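Local coordinates for endoglucanase (Clostridium thermocellum, PDB 2YIK), which probably cleaves internal beta-1,4-glucosidic bonds of cellulose as a family 9 glycoside hydrolase, at residues Ala128-Tyr139 with Ala221-Asn232; Trp284-Gln294 with Ile328-Tyr336. All coordinates share one frame; numbering follows the deposited sequence.

Contact 1: Ala128-Tyr139 with Ala221-Asn232; sequences AYAASTVGWGYY and ATAASLAINYMN
S132 and S225 meet where the two helices run closest, their CA atoms 4.1 Å apart, and small residues make this possible. S225 turns its hydroxyl onto A131: with OG anti to the backbone N (chi1 -179°), it lies 3.2 Å from A131 CB, while N162 on helix 151-167 supplies its hydrogen bond. Toward the N-terminal ends, A128 CB rests on A221 CB at 3.6 Å.

One helical turn beyond the serines, I228 lies along the partner backbone with two branches. Its CD1 branch touches S132 CB and the carbonyl O behind it, whereas CG2 presses on the bare backbone of G135, 3.4 Å from G135 C. A glycine lets the isoleucine come this near. Further along, the end of N232 comes up to the edges of the Y138 and Y139 rings. M231, bent at chi2 and chi3, carries its CE methyl to Y139 CE1 at 3.7 Å.

Helices 124-140 and 216-233 run the same way, their axes 28° apart, as neighbouring helices of one layer do in the (alpha/alpha)6 barrel of family 9. Two waters bridge them. Water 1 sits within hydrogen-bonding distance of A131 O and S225 O, though it cannot serve every acceptor around it at once; water 2 donates to A221 O at 2.9 Å and is hydrogen-bonded to the S132 hydroxyl.

Behind this layer, E155 takes the hydroxyl of Y138, and K142 makes a cation-pi contact with the same ring. W288, on helix 279-293, meets Y139 edge to face and also packs on I228.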
loop_
_atom_site.group_PDB
_atom_site.type_symbol
_atom_site.label_atom_id
_atom_site.label_comp_id
_atom_site.label_asym_id
_atom_site.label_seq_id
_atom_site.Cartn_x
_atom_site.Cartn_y
_atom_site.Cartn_z
ATOM N N ALA A 128 1.631 2.227 -4.895
ATOM C CA ALA A 128 2.131 0.861 -5.013
ATOM C C ALA A 128 2.244 0.201 -3.636
ATOM O O ALA A 128 1.990 -0.991 -3.496
ATOM C CB ALA A 128 3.491 0.851 -5.720
ATOM N N TYR A 129 2.628 0.975 -2.623
ATOM C CA TYR A 129 2.747 0.418 -1.280
ATOM C C TYR A 129 1.399 -0.082 -0.776
ATOM O O TYR A 129 1.312 -1.160 -0.195
ATOM C CB TYR A 129 3.290 1.453 -0.289
ATOM C CG TYR A 129 3.098 1.044 1.157
ATOM C CD1 TYR A 129 1.917 1.354 1.843
ATOM C CD2 TYR A 129 4.065 0.290 1.825
ATOM C CE1 TYR A 129 1.703 0.922 3.151
ATOM C CE2 TYR A 129 3.862 -0.150 3.135
ATOM C CZ TYR A 129 2.675 0.168 3.793
ATOM O OH TYR A 129 2.463 -0.284 5.072
ATOM N N ALA A 130 0.350 0.708 -0.995
ATOM C CA ALA A 130 -0.977 0.329 -0.538
ATOM C C ALA A 130 -1.448 -0.909 -1.276
ATOM O O ALA A 130 -1.943 -1.856 -0.667
ATOM C CB ALA A 130 -1.956 1.479 -0.747
ATOM N N ALA A 131 -1.271 -0.899 -2.591
ATOM C CA ALA A 131 -1.666 -2.017 -3.439
ATOM C C ALA A 131 -0.967 -3.320 -3.053
ATOM O O ALA A 131 -1.594 -4.371 -2.978
ATOM C CB ALA A 131 -1.372 -1.686 -4.907
ATOM N N SER A 132 0.333 -3.253 -2.806
ATOM C CA SER A 132 1.069 -4.455 -2.458
ATOM C C SER A 132 0.795 -4.883 -1.016
ATOM O O SER A 132 0.700 -6.071 -0.728
ATOM C CB SER A 132 2.571 -4.233 -2.650
ATOM O OG SER A 132 3.048 -3.254 -1.751
ATOM N N THR A 133 0.651 -3.920 -0.116
ATOM C CA THR A 133 0.420 -4.265 1.275
ATOM C C THR A 133 -0.982 -4.841 1.499
ATOM O O THR A 133 -1.150 -5.789 2.267
ATOM C CB THR A 133 0.727 -3.056 2.188
ATOM O OG1 THR A 133 2.096 -2.669 1.994
ATOM C CG2 THR A 133 0.527 -3.416 3.660
ATOM N N VAL A 134 -1.986 -4.293 0.823
ATOM C CA VAL A 134 -3.333 -4.847 0.947
ATOM C C VAL A 134 -3.296 -6.235 0.283
ATOM O O VAL A 134 -3.906 -7.187 0.767
ATOM C CB VAL A 134 -4.387 -3.966 0.240
ATOM C CG1 VAL A 134 -5.728 -4.684 0.221
ATOM C CG2 VAL A 134 -4.521 -2.622 0.966
ATOM N N GLY A 135 -2.560 -6.345 -0.824
ATOM C CA GLY A 135 -2.442 -7.622 -1.519
ATOM C C GLY A 135 -1.728 -8.662 -0.665
ATOM O O GLY A 135 -2.069 -9.846 -0.693
ATOM N N TRP A 136 -0.724 -8.190 0.074
ATOM C CA TRP A 136 0.122 -8.950 1.008
ATOM C C TRP A 136 -0.817 -9.534 2.072
ATOM O O TRP A 136 -0.782 -10.735 2.351
ATOM C CB TRP A 136 1.145 -7.916 1.538
ATOM C CG TRP A 136 2.033 -7.998 2.808
ATOM C CD1 TRP A 136 2.553 -6.898 3.459
ATOM C CD2 TRP A 136 2.627 -9.138 3.458
ATOM N NE1 TRP A 136 3.413 -7.268 4.444
ATOM C CE2 TRP A 136 3.478 -8.627 4.482
ATOM C CE3 TRP A 136 2.518 -10.517 3.291
ATOM C CZ2 TRP A 136 4.221 -9.452 5.314
ATOM C CZ3 TRP A 136 3.259 -11.330 4.124
ATOM C CH2 TRP A 136 4.096 -10.796 5.131
ATOM N N GLY A 137 -1.693 -8.698 2.624
ATOM C CA GLY A 137 -2.629 -9.173 3.630
ATOM C C GLY A 137 -3.651 -10.170 3.092
ATOM O O GLY A 137 -3.975 -11.161 3.754
ATOM N N TYR A 138 -4.169 -9.904 1.895
ATOM C CA TYR A 138 -5.155 -10.784 1.269
ATOM C C TYR A 138 -4.500 -12.134 0.970
ATOM O O TYR A 138 -5.108 -13.184 1.148
ATOM C CB TYR A 138 -5.689 -10.140 -0.021
ATOM C CG TYR A 138 -6.824 -10.895 -0.678
ATOM C CD1 TYR A 138 -7.985 -11.213 0.035
ATOM C CD2 TYR A 138 -6.738 -11.295 -2.009
ATOM C CE1 TYR A 138 -9.032 -11.918 -0.567
ATOM C CE2 TYR A 138 -7.779 -12.003 -2.619
ATOM C CZ TYR A 138 -8.921 -12.313 -1.891
ATOM O OH TYR A 138 -9.929 -13.055 -2.466
ATOM N N TYR A 139 -3.248 -12.102 0.530
ATOM C CA TYR A 139 -2.517 -13.329 0.237
ATOM C C TYR A 139 -2.327 -14.178 1.496
ATOM O O TYR A 139 -2.515 -15.393 1.462
ATOM C CB TYR A 139 -1.150 -12.990 -0.367
ATOM C CG TYR A 139 -0.189 -14.162 -0.461
ATOM C CD1 TYR A 139 -0.386 -15.199 -1.380
ATOM C CD2 TYR A 139 0.913 -14.238 0.385
ATOM C CE1 TYR A 139 0.505 -16.291 -1.446
ATOM C CE2 TYR A 139 1.797 -15.316 0.333
ATOM C CZ TYR A 139 1.593 -16.336 -0.579
ATOM O OH TYR A 139 2.489 -17.393 -0.595
ATOM N N ALA A 221 8.436 -1.059 -6.609
ATOM C CA ALA A 221 7.278 -1.101 -5.726
ATOM C C ALA A 221 6.076 -1.560 -6.531
ATOM O O ALA A 221 5.268 -2.358 -6.053
ATOM C CB ALA A 221 7.015 0.275 -5.115
ATOM N N THR A 222 5.975 -1.073 -7.766
ATOM C CA THR A 222 4.866 -1.445 -8.635
ATOM C C THR A 222 4.960 -2.899 -9.093
ATOM O O THR A 222 3.956 -3.607 -9.106
ATOM C CB THR A 222 4.780 -0.530 -9.881
ATOM O OG1 THR A 222 4.701 0.838 -9.463
ATOM C CG2 THR A 222 3.531 -0.864 -10.703
ATOM N N ALA A 223 6.157 -3.347 -9.462
ATOM C CA ALA A 223 6.329 -4.729 -9.900
ATOM C C ALA A 223 5.942 -5.692 -8.778
ATOM O O ALA A 223 5.362 -6.746 -9.033
ATOM C CB ALA A 223 7.780 -4.981 -10.342
ATOM N N ALA A 224 6.260 -5.322 -7.539
ATOM C CA ALA A 224 5.935 -6.164 -6.393
ATOM C C ALA A 224 4.427 -6.368 -6.315
ATOM O O ALA A 224 3.961 -7.496 -6.202
ATOM C CB ALA A 224 6.452 -5.535 -5.098
ATOM N N SER A 225 3.679 -5.270 -6.390
ATOM C CA SER A 225 2.219 -5.311 -6.337
ATOM C C SER A 225 1.634 -6.245 -7.396
ATOM O O SER A 225 0.726 -7.032 -7.117
ATOM C CB SER A 225 1.639 -3.907 -6.537
ATOM O OG SER A 225 0.227 -3.940 -6.453
ATOM N N LEU A 226 2.148 -6.139 -8.617
ATOM C CA LEU A 226 1.680 -6.974 -9.714
ATOM C C LEU A 226 2.033 -8.443 -9.500
ATOM O O LEU A 226 1.260 -9.323 -9.875
ATOM C CB LEU A 226 2.252 -6.463 -11.040
ATOM C CG LEU A 226 1.594 -5.153 -11.474
ATOM C CD1 LEU A 226 2.432 -4.442 -12.520
ATOM C CD2 LEU A 226 0.200 -5.464 -12.000
ATOM N N ALA A 227 3.190 -8.709 -8.899
ATOM C CA ALA A 227 3.594 -10.083 -8.618
ATOM C C ALA A 227 2.646 -10.641 -7.555
ATOM O O ALA A 227 2.253 -11.803 -7.608
ATOM C CB ALA A 227 5.032 -10.130 -8.126
ATOM N N ILE A 228 2.279 -9.804 -6.592
ATOM C CA ILE A 228 1.349 -10.201 -5.541
ATOM C C ILE A 228 -0.030 -10.450 -6.166
ATOM O O ILE A 228 -0.747 -11.363 -5.751
ATOM C CB ILE A 228 1.244 -9.098 -4.454
ATOM C CG1 ILE A 228 2.571 -9.021 -3.689
ATOM C CG2 ILE A 228 0.071 -9.380 -3.503
ATOM C CD1 ILE A 228 2.701 -7.827 -2.794
ATOM N N ASN A 229 -0.385 -9.645 -7.168
ATOM C CA ASN A 229 -1.670 -9.778 -7.848
ATOM C C ASN A 229 -1.720 -11.158 -8.505
ATOM O O ASN A 229 -2.751 -11.834 -8.487
ATOM C CB ASN A 229 -1.838 -8.684 -8.909
ATOM C CG ASN A 229 -3.293 -8.298 -9.128
ATOM O OD1 ASN A 229 -3.712 -8.007 -10.254
ATOM N ND2 ASN A 229 -4.067 -8.277 -8.052
ATOM N N TYR A 230 -0.598 -11.570 -9.091
ATOM C CA TYR A 230 -0.524 -12.880 -9.711
ATOM C C TYR A 230 -0.783 -13.926 -8.631
ATOM O O TYR A 230 -1.614 -14.822 -8.808
ATOM C CB TYR A 230 0.856 -13.119 -10.330
ATOM C CG TYR A 230 1.153 -14.583 -10.559
ATOM C CD1 TYR A 230 0.671 -15.255 -11.683
ATOM C CD2 TYR A 230 1.868 -15.316 -9.614
ATOM C CE1 TYR A 230 0.901 -16.631 -11.859
ATOM C CE2 TYR A 230 2.097 -16.682 -9.775
ATOM C CZ TYR A 230 1.615 -17.329 -10.896
ATOM O OH TYR A 230 1.872 -18.671 -11.046
ATOM N N MET A 231 -0.075 -13.808 -7.509
ATOM C CA MET A 231 -0.224 -14.756 -6.408
ATOM C C MET A 231 -1.667 -14.855 -5.923
ATOM O O MET A 231 -2.135 -15.934 -5.566
ATOM C CB MET A 231 0.673 -14.371 -5.223
ATOM C CG MET A 231 2.173 -14.522 -5.447
ATOM S SD MET A 231 2.710 -16.170 -5.961
ATOM C CE MET A 231 2.479 -17.128 -4.474
ATOM N N ASN A 232 -2.368 -13.726 -5.919
ATOM C CA ASN A 232 -3.754 -13.676 -5.462
ATOM C C ASN A 232 -4.779 -14.190 -6.474
ATOM O O ASN A 232 -5.855 -14.645 -6.086
ATOM C CB ASN A 232 -4.115 -12.234 -5.060
ATOM C CG ASN A 232 -3.532 -11.832 -3.709
ATOM O OD1 ASN A 232 -3.257 -10.659 -3.468
ATOM N ND2 ASN A 232 -3.361 -12.801 -2.819
HETATM O O HOH W 1 -1.431 -6.270 -5.318
HETATM O O HOH W 2 5.102 -2.119 -3.186
#

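Contact 2: Trp284-Gln294 with Ile328-Tyr336; sequences WAAAWLYLATQ and ILAEINDLY
I328 drives a knob into the hole formed by W284, A287, W288 and L291. Its CD1 methyl lies over one face of the W288 indole, toward the rim, with 3.3 Å between CD1 and W288 CZ2. The CG2 branch, anti to the backbone N, is directed instead between A287 CB and L291 CD2, and CG1 touches W284 CZ3 at 3.8 Å. A287 also receives the CD2 methyl of the next residue, L329.

A turn later I332 spreads three ways. CD1 reaches the backbone at A287 O, CG1 meets L291 CD1 at 3.6 Å, and CG2 packs on Y290 CE2 at 3.6 Å. Together these contacts join helices 279-293 and 322-336, which run in the same direction with axes 27° apart. N333, on the neighbouring position, belongs to a calcium site with D337, S340 and E344, and F343 of helix 342-350 covers I332 as well.

L335 adds a methyl, its CD2 touching L291 CD1. Last comes Y336, with CG anti to the carbonyl carbon (chi1 -55°): the ring brings CD2 to the edge of the Y290 ring, and its hydroxyl lies beside the amide of Q294, whose plane is only 17° from that of the ring. Water 3, in the plane of the Y336 ring, is hydrogen-bonded to Y336 OH at 2.6 Å and donates to L291 O.

With no direct hydrogen bond between the segments, fit of hydrocarbon surfaces holds the buried part together, and polar groups gather at the more exposed C-terminal end, where a water links Y336 OH to L291 O.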
loop_
_atom_site.group_PDB
_atom_site.type_symbol
_atom_site.label_atom_id
_atom_site.label_comp_id
_atom_site.label_asym_id
_atom_site.label_seq_id
_atom_site.Cartn_x
_atom_site.Cartn_y
_atom_site.Cartn_z
ATOM N N TRP A 284 11.928 -6.368 -2.318
ATOM C CA TRP A 284 10.522 -6.696 -2.065
ATOM C C TRP A 284 9.920 -7.310 -3.347
ATOM O O TRP A 284 9.291 -8.363 -3.302
ATOM C CB TRP A 284 9.813 -5.394 -1.652
ATOM C CG TRP A 284 8.302 -5.347 -1.548
ATOM C CD1 TRP A 284 7.485 -4.489 -2.226
ATOM C CD2 TRP A 284 7.460 -6.008 -0.587
ATOM N NE1 TRP A 284 6.204 -4.554 -1.745
ATOM C CE2 TRP A 284 6.158 -5.474 -0.732
ATOM C CE3 TRP A 284 7.682 -6.979 0.399
ATOM C CZ2 TRP A 284 5.078 -5.887 0.055
ATOM C CZ3 TRP A 284 6.603 -7.392 1.189
ATOM C CH2 TRP A 284 5.321 -6.838 1.014
ATOM N N ALA A 285 10.133 -6.652 -4.482
ATOM C CA ALA A 285 9.635 -7.148 -5.766
ATOM C C ALA A 285 10.311 -8.477 -6.118
ATOM O O ALA A 285 9.652 -9.433 -6.534
ATOM C CB ALA A 285 9.904 -6.127 -6.859
ATOM N N ALA A 286 11.629 -8.529 -5.943
ATOM C CA ALA A 286 12.400 -9.730 -6.250
ATOM C C ALA A 286 11.915 -10.930 -5.444
ATOM O O ALA A 286 11.753 -12.024 -5.988
ATOM C CB ALA A 286 13.890 -9.486 -5.985
ATOM N N ALA A 287 11.685 -10.724 -4.150
ATOM C CA ALA A 287 11.215 -11.803 -3.287
ATOM C C ALA A 287 9.862 -12.322 -3.763
ATOM O O ALA A 287 9.649 -13.526 -3.834
ATOM C CB ALA A 287 11.106 -11.323 -1.842
ATOM N N TRP A 288 8.947 -11.409 -4.074
ATOM C CA TRP A 288 7.627 -11.808 -4.544
ATOM C C TRP A 288 7.693 -12.500 -5.898
ATOM O O TRP A 288 6.923 -13.423 -6.166
ATOM C CB TRP A 288 6.693 -10.602 -4.634
ATOM C CG TRP A 288 6.108 -10.214 -3.314
ATOM C CD1 TRP A 288 6.479 -9.162 -2.524
ATOM C CD2 TRP A 288 5.056 -10.893 -2.615
ATOM N NE1 TRP A 288 5.717 -9.139 -1.378
ATOM C CE2 TRP A 288 4.839 -10.184 -1.409
ATOM C CE3 TRP A 288 4.273 -12.020 -2.896
ATOM C CZ2 TRP A 288 3.867 -10.580 -0.480
ATOM C CZ3 TRP A 288 3.306 -12.410 -1.971
ATOM C CH2 TRP A 288 3.111 -11.688 -0.778
ATOM N N LEU A 289 8.602 -12.046 -6.753
ATOM C CA LEU A 289 8.751 -12.657 -8.063
ATOM C C LEU A 289 9.328 -14.068 -7.949
ATOM O O LEU A 289 9.020 -14.929 -8.772
ATOM C CB LEU A 289 9.623 -11.783 -8.969
ATOM C CG LEU A 289 8.846 -10.613 -9.588
ATOM C CD1 LEU A 289 9.799 -9.580 -10.143
ATOM C CD2 LEU A 289 7.911 -11.137 -10.677
ATOM N N TYR A 290 10.153 -14.316 -6.931
ATOM C CA TYR A 290 10.699 -15.660 -6.774
ATOM C C TYR A 290 9.558 -16.544 -6.299
ATOM O O TYR A 290 9.407 -17.679 -6.751
ATOM C CB TYR A 290 11.833 -15.713 -5.749
ATOM C CG TYR A 290 12.367 -17.123 -5.562
ATOM C CD1 TYR A 290 13.260 -17.686 -6.480
ATOM C CD2 TYR A 290 11.923 -17.923 -4.506
ATOM C CE1 TYR A 290 13.693 -19.013 -6.351
ATOM C CE2 TYR A 290 12.347 -19.242 -4.369
ATOM C CZ TYR A 290 13.231 -19.781 -5.292
ATOM O OH TYR A 290 13.648 -21.084 -5.138
ATOM N N LEU A 291 8.743 -16.006 -5.394
ATOM C CA LEU A 291 7.600 -16.734 -4.858
ATOM C C LEU A 291 6.656 -17.112 -6.004
ATOM O O LEU A 291 6.098 -18.208 -6.029
ATOM C CB LEU A 291 6.878 -15.855 -3.826
ATOM C CG LEU A 291 6.091 -16.496 -2.677
ATOM C CD1 LEU A 291 6.932 -17.560 -1.988
ATOM C CD2 LEU A 291 5.681 -15.408 -1.676
ATOM N N ALA A 292 6.507 -16.206 -6.964
ATOM C CA ALA A 292 5.626 -16.425 -8.101
ATOM C C ALA A 292 6.173 -17.331 -9.194
ATOM O O ALA A 292 5.427 -18.072 -9.831
ATOM C CB ALA A 292 5.232 -15.075 -8.716
ATOM N N THR A 293 7.484 -17.293 -9.398
ATOM C CA THR A 293 8.103 -18.063 -10.496
ATOM C C THR A 293 9.095 -19.193 -10.218
ATOM O O THR A 293 9.273 -20.092 -11.057
ATOM C CB THR A 293 8.897 -17.103 -11.466
ATOM O OG1 THR A 293 9.958 -16.443 -10.740
ATOM C CG2 THR A 293 7.986 -16.044 -12.066
ATOM N N GLN A 294 9.667 -19.170 -9.017
ATOM C CA GLN A 294 10.770 -20.030 -8.533
ATOM C C GLN A 294 12.015 -19.956 -9.459
ATOM O O GLN A 294 12.880 -20.844 -9.476
ATOM C CB GLN A 294 10.308 -21.491 -8.158
ATOM C CG GLN A 294 9.244 -21.458 -7.035
ATOM C CD GLN A 294 7.855 -21.699 -7.585
ATOM O OE1 GLN A 294 7.407 -22.852 -7.689
ATOM N NE2 GLN A 294 7.178 -20.622 -7.997
ATOM N N ILE A 328 8.819 -12.143 3.503
ATOM C CA ILE A 328 8.673 -12.948 2.304
ATOM C C ILE A 328 9.874 -13.866 2.089
ATOM O O ILE A 328 9.705 -15.038 1.750
ATOM C CB ILE A 328 8.438 -12.057 1.061
ATOM C CG1 ILE A 328 7.247 -11.128 1.323
ATOM C CG2 ILE A 328 8.171 -12.934 -0.175
ATOM C CD1 ILE A 328 5.996 -11.854 1.731
ATOM N N LEU A 329 11.079 -13.339 2.293
ATOM C CA LEU A 329 12.280 -14.146 2.145
ATOM C C LEU A 329 12.255 -15.287 3.164
ATOM O O LEU A 329 12.712 -16.389 2.884
ATOM C CB LEU A 329 13.538 -13.285 2.332
ATOM C CG LEU A 329 13.865 -12.346 1.162
ATOM C CD1 LEU A 329 15.089 -11.504 1.490
ATOM C CD2 LEU A 329 14.117 -13.169 -0.095
ATOM N N ALA A 330 11.704 -15.028 4.343
ATOM C CA ALA A 330 11.631 -16.066 5.361
ATOM C C ALA A 330 10.612 -17.136 4.961
ATOM O O ALA A 330 10.843 -18.328 5.176
ATOM C CB ALA A 330 11.264 -15.461 6.707
ATOM N N GLU A 331 9.487 -16.714 4.389
ATOM C CA GLU A 331 8.465 -17.663 3.957
ATOM C C GLU A 331 9.022 -18.486 2.798
ATOM O O GLU A 331 8.726 -19.663 2.674
ATOM C CB GLU A 331 7.186 -16.930 3.532
ATOM C CG GLU A 331 6.510 -16.191 4.678
ATOM C CD GLU A 331 5.257 -15.425 4.271
ATOM O OE1 GLU A 331 4.666 -15.712 3.210
ATOM O OE2 GLU A 331 4.854 -14.526 5.036
ATOM N N ILE A 332 9.834 -17.855 1.956
ATOM C CA ILE A 332 10.449 -18.534 0.823
ATOM C C ILE A 332 11.388 -19.615 1.358
ATOM O O ILE A 332 11.421 -20.740 0.853
ATOM C CB ILE A 332 11.234 -17.522 -0.046
ATOM C CG1 ILE A 332 10.250 -16.744 -0.924
ATOM C CG2 ILE A 332 12.307 -18.234 -0.872
ATOM C CD1 ILE A 332 10.858 -15.554 -1.621
ATOM N N ASN A 333 12.139 -19.267 2.397
ATOM C CA ASN A 333 13.061 -20.209 2.996
ATOM C C ASN A 333 12.324 -21.382 3.627
ATOM O O ASN A 333 12.763 -22.524 3.511
ATOM C CB ASN A 333 13.915 -19.536 4.064
ATOM C CG ASN A 333 14.841 -20.513 4.740
ATOM O OD1 ASN A 333 14.666 -20.863 5.909
ATOM N ND2 ASN A 333 15.821 -20.980 3.994
ATOM N N ASP A 334 11.214 -21.096 4.303
ATOM C CA ASP A 334 10.426 -22.142 4.951
ATOM C C ASP A 334 9.840 -23.099 3.925
ATOM O O ASP A 334 9.816 -24.310 4.130
ATOM C CB ASP A 334 9.275 -21.540 5.767
ATOM C CG ASP A 334 9.742 -20.882 7.061
ATOM O OD1 ASP A 334 10.890 -21.124 7.492
ATOM O OD2 ASP A 334 8.939 -20.131 7.659
ATOM N N LEU A 335 9.373 -22.531 2.822
ATOM C CA LEU A 335 8.751 -23.269 1.732
ATOM C C LEU A 335 9.687 -24.177 0.931
ATOM O O LEU A 335 9.362 -25.333 0.645
ATOM C CB LEU A 335 8.124 -22.261 0.766
ATOM C CG LEU A 335 6.642 -22.239 0.395
ATOM C CD1 LEU A 335 5.768 -22.710 1.540
ATOM C CD2 LEU A 335 6.298 -20.811 -0.016
ATOM N N TYR A 336 10.852 -23.639 0.587
ATOM C CA TYR A 336 11.806 -24.331 -0.259
ATOM C C TYR A 336 13.172 -24.725 0.284
ATOM O O TYR A 336 13.896 -25.455 -0.382
ATOM C CB TYR A 336 12.007 -23.481 -1.514
ATOM C CG TYR A 336 10.712 -23.167 -2.218
ATOM C CD1 TYR A 336 9.992 -24.173 -2.856
ATOM C CD2 TYR A 336 10.186 -21.873 -2.223
ATOM C CE1 TYR A 336 8.778 -23.910 -3.482
ATOM C CE2 TYR A 336 8.965 -21.594 -2.853
ATOM C CZ TYR A 336 8.269 -22.623 -3.484
ATOM O OH TYR A 336 7.076 -22.368 -4.134
HETATM O O HOH W 3 5.685 -20.126 -4.124
#

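From the N terminus, helix 124-140 comes first. Contact 1 closes a loop of 81 residues that takes in helix 151-167 and the strands 169-171, 177-184 and 206-209, returning on helix 216-233. The chain then passes through helix 238-257 to helix 279-293, and contact 2 closes a shorter loop of 33 residues, about half helix and without strand, onto helix 322-336. The two loops follow in series, neither nesting nor crossing. In space they share a boundary: A224 CB lies 3.2 Å from W284 CD1, and Y230 packs on A292. Helix 279-293 thus lies against the pair of contact 1 while holding helix 322-336, with its calcium-binding N333, an order consistent with one layer of the (alpha/alpha)6 barrel.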